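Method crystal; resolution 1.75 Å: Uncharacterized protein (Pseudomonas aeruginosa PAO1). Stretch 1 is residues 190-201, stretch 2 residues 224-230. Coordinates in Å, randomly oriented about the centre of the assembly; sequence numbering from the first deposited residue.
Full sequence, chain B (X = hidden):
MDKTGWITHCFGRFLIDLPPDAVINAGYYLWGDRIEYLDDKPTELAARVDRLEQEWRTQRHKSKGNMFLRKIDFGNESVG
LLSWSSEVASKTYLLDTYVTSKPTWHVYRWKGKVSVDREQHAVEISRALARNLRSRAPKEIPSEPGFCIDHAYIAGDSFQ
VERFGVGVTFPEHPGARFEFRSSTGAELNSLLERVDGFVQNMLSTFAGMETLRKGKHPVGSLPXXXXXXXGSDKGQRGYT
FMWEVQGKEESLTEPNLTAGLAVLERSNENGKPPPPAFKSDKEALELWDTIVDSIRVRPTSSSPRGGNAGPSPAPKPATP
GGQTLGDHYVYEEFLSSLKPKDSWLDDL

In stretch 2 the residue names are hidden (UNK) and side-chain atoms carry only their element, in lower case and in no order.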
# COMPACT_ATOMS: atom_id res chain seq x y z
N SER B 190 23.41 -5.94 4.71
CA SER B 190 23.47 -6.23 6.15
C SER B 190 22.89 -5.09 6.99
O SER B 190 22.93 -3.93 6.60
CB SER B 190 24.90 -6.54 6.59
OG SER B 190 25.78 -5.50 6.22
N LEU B 191 22.37 -5.43 8.16
CA LEU B 191 21.64 -4.47 8.97
C LEU B 191 22.39 -3.18 9.30
O LEU B 191 21.87 -2.09 9.09
CB LEU B 191 21.19 -5.13 10.27
CG LEU B 191 20.61 -4.16 11.28
CD1 LEU B 191 19.30 -3.59 10.78
CD2 LEU B 191 20.40 -4.90 12.59
N LEU B 192 23.60 -3.27 9.85
CA LEU B 192 24.28 -2.06 10.27
C LEU B 192 24.57 -1.14 9.09
O LEU B 192 24.33 0.07 9.16
CB LEU B 192 25.56 -2.36 11.04
CG LEU B 192 25.41 -3.22 12.30
CD1 LEU B 192 26.67 -3.13 13.15
CD2 LEU B 192 24.18 -2.79 13.09
N GLU B 193 25.07 -1.72 8.01
CA GLU B 193 25.38 -0.93 6.81
C GLU B 193 24.10 -0.32 6.23
O GLU B 193 24.13 0.78 5.69
CB GLU B 193 26.10 -1.77 5.76
CG GLU B 193 25.21 -2.71 4.97
CD GLU B 193 25.98 -3.56 3.96
OE1 GLU B 193 25.34 -4.27 3.17
OE2 GLU B 193 27.23 -3.50 3.97
N ARG B 194 22.99 -1.04 6.36
CA ARG B 194 21.71 -0.63 5.79
C ARG B 194 21.12 0.61 6.45
O ARG B 194 20.69 1.55 5.77
CB ARG B 194 20.71 -1.79 5.90
CG ARG B 194 19.29 -1.46 5.47
CD ARG B 194 18.34 -2.63 5.82
NE ARG B 194 18.97 -3.91 5.52
CZ ARG B 194 18.89 -4.98 6.31
NH1 ARG B 194 18.20 -4.93 7.44
NH2 ARG B 194 19.50 -6.11 5.96
N VAL B 195 21.10 0.61 7.78
CA VAL B 195 20.36 1.63 8.52
C VAL B 195 21.19 2.78 9.05
O VAL B 195 20.64 3.77 9.51
CB VAL B 195 19.62 1.05 9.75
CG1 VAL B 195 18.67 -0.04 9.33
CG2 VAL B 195 20.62 0.55 10.78
N ASP B 196 22.51 2.65 9.00
CA ASP B 196 23.36 3.64 9.66
C ASP B 196 23.14 5.06 9.15
O ASP B 196 23.04 6.00 9.94
CB ASP B 196 24.83 3.27 9.59
CG ASP B 196 25.68 4.17 10.45
OD1 ASP B 196 25.58 4.07 11.69
OD2 ASP B 196 26.43 4.99 9.89
N GLY B 197 23.08 5.22 7.83
CA GLY B 197 22.82 6.53 7.24
C GLY B 197 21.59 7.17 7.86
O GLY B 197 21.65 8.32 8.33
N PHE B 198 20.48 6.44 7.86
CA PHE B 198 19.23 6.98 8.38
C PHE B 198 19.36 7.30 9.87
O PHE B 198 18.91 8.36 10.31
CB PHE B 198 18.06 6.02 8.14
CG PHE B 198 16.72 6.65 8.38
CD1 PHE B 198 16.01 6.39 9.54
CD2 PHE B 198 16.18 7.54 7.46
CE1 PHE B 198 14.78 6.98 9.77
CE2 PHE B 198 14.95 8.13 7.68
CZ PHE B 198 14.25 7.85 8.84
N VAL B 199 19.95 6.39 10.63
CA VAL B 199 20.15 6.65 12.05
C VAL B 199 21.00 7.90 12.29
O VAL B 199 20.65 8.75 13.11
CB VAL B 199 20.77 5.45 12.79
CG1 VAL B 199 21.04 5.82 14.24
CG2 VAL B 199 19.83 4.24 12.71
N GLN B 200 22.13 8.02 11.59
CA GLN B 200 22.97 9.21 11.75
C GLN B 200 22.17 10.47 11.42
O GLN B 200 22.34 11.51 12.04
CB GLN B 200 24.23 9.13 10.88
CG GLN B 200 25.18 8.01 11.24
CD GLN B 200 25.67 8.10 12.66
OE1 GLN B 200 25.78 9.18 13.23
NE2 GLN B 200 25.96 6.95 13.26
N ASN B 201 21.28 10.36 10.43
CA ASN B 201 20.39 11.45 10.08
C ASN B 201 19.47 11.79 11.26
O ASN B 201 19.28 12.95 11.61
CB ASN B 201 19.57 11.10 8.84
CG ASN B 201 18.85 12.29 8.25
OD1 ASN B 201 18.70 13.32 8.90
ND2 ASN B 201 18.41 12.16 7.00
N UNK B 224 24.49 -12.74 14.93
CA UNK B 224 23.64 -11.56 14.86
C UNK B 224 24.37 -10.24 15.08
O UNK B 224 25.40 -10.20 15.75
N UNK B 225 23.84 -9.16 14.51
CA UNK B 225 24.33 -7.82 14.80
C UNK B 225 23.13 -6.97 15.17
O UNK B 225 22.02 -7.26 14.74
c UNK B 225 25.08 -7.25 13.59
c UNK B 225 27.26 -7.41 12.26
c UNK B 225 26.30 -8.10 13.23
o UNK B 225 28.47 -7.71 12.32
o UNK B 225 26.81 -6.57 11.45
N UNK B 226 23.34 -5.94 15.97
CA UNK B 226 22.22 -5.15 16.47
C UNK B 226 22.49 -3.66 16.44
O UNK B 226 23.63 -3.22 16.44
c UNK B 226 22.58 -5.67 20.31
c UNK B 226 22.86 -5.12 18.92
o UNK B 226 23.46 -5.53 21.17
o UNK B 226 21.48 -6.24 20.53
c UNK B 226 21.86 -5.58 17.89
N UNK B 227 21.41 -2.90 16.44
CA UNK B 227 21.47 -1.46 16.43
C UNK B 227 20.29 -1.04 17.28
O UNK B 227 19.15 -1.39 16.97
c UNK B 227 22.71 0.54 13.51
c UNK B 227 21.32 -0.95 14.99
c UNK B 227 22.02 0.36 14.70
c UNK B 227 22.65 2.60 15.35
c UNK B 227 23.36 1.74 13.23
c UNK B 227 22.01 1.40 15.62
c UNK B 227 23.32 2.77 14.16
o UNK B 227 23.96 3.96 13.90
N UNK B 228 20.54 -0.32 18.36
CA UNK B 228 19.50 -0.01 19.33
C UNK B 228 19.41 1.49 19.55
O UNK B 228 20.40 2.11 19.96
c UNK B 228 19.96 -2.59 22.30
c UNK B 228 19.82 -0.69 20.68
c UNK B 228 19.67 -3.10 19.88
c UNK B 228 19.36 -2.12 20.98
N UNK B 229 18.25 2.08 19.29
CA UNK B 229 18.12 3.52 19.48
C UNK B 229 16.92 3.84 20.36
O UNK B 229 16.00 3.04 20.51
c UNK B 229 16.68 4.01 17.46
c UNK B 229 18.02 4.27 18.13
c UNK B 229 19.17 3.87 17.20
N UNK B 230 16.95 5.01 20.98
CA UNK B 230 15.84 5.47 21.79
C UNK B 230 15.76 6.98 21.68
O UNK B 230 16.75 7.64 21.35
c UNK B 230 16.01 5.04 23.23
O HOH W 1 24.73 -5.95 10.38

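Position 224 has backbone atoms and no side-chain atom, which makes it Gly224. It lies out of reach of the helix, and an ideal CB here would have no helix atom within 5.5 Å, so this contact does not account for the missing side chain.

At position 225 the side chain has three carbons in an unbranched run, the third carrying two oxygens, one of them near Leu192. Such a carboxylate is that of glutamate, so this is Glu225. Its CA-to-CB bond points toward the helix, near the first turn. There Glu225 OE1 lies 3.7 Å from Leu192 CG and accepts a hydrogen bond from water 1, whose oxygen is 2.4 Å away. The same water accepts one from Leu192 N at 3.0 Å. Backbone N-H groups in the first turn of a helix have no carbonyl of a preceding turn to bind, and a carboxylate long enough to reach the water suits this place. The backbone contributes too, since Leu191 CD2 packs 3.6 Å from Glu225 O.

Position 226 again has three carbons, the last with two oxygens, and is Glu226. Here the CA-to-CB bond points away from the helix, as expected for alternation along a strand; the nearest approach of the side chain is 5.5 Å, from CB of Glu226 to Leu191 CD2. The residue is buried, and both carboxylate oxygens are hydrogen-bonded elsewhere in the structure, so the carboxylate is satisfied. What meets the helix is backbone: Leu192 CD2 lies 3.4 Å from Glu226 O.

Position 227 points toward the helix again, with one carbon leading to a six-carbon ring that bears one oxygen. The ring lies among Leu192, Val195 and Val199, its oxygen at Asp196. A hydroxylated six-membered ring identifies Tyr227, long and flat enough to pass along several helical side chains and still deliver a polar atom at its end. Leu192 CD2 and Val195 CG2 approach Tyr227 CD2 obliquely, at 3.7 and 3.4 Å respectively, while Val199 CG2 sits over one face, 4.3 Å from the ring centroid, in a CH-pi contact. At the ring's edge, Tyr227 OH donates a hydrogen bond to Asp196 OD1 at 2.7 Å.

Position 228 has four carbons, forked at the second, and is Leu228. Its side chain is out of reach of the helix but buried, where an apolar residue needs no polar partner.

Position 229 returns toward the helix with one carbon carrying two others, one meeting Val199: the pattern of Val229. This compact side chain meets its like, and Val229 CG1 lies 4.0 Å from Val199 CG1.

Position 230 has a single side-chain carbon and is Ala230, beyond reach of the helix; a lone methyl has no polar group to satisfy and suits a buried site.

The contact therefore rests on strand alternation: 225, 227 and 229 turn toward a helix running in nearly the same direction, at 21°. Tyr227 has the largest share of the 427 Å² buried, combining apolar packing with a hydrogen bond from its hydroxyl to Asp196, while the water bridges Glu225 to the helix start.

Stretch 2 224-230: GEEYLVA
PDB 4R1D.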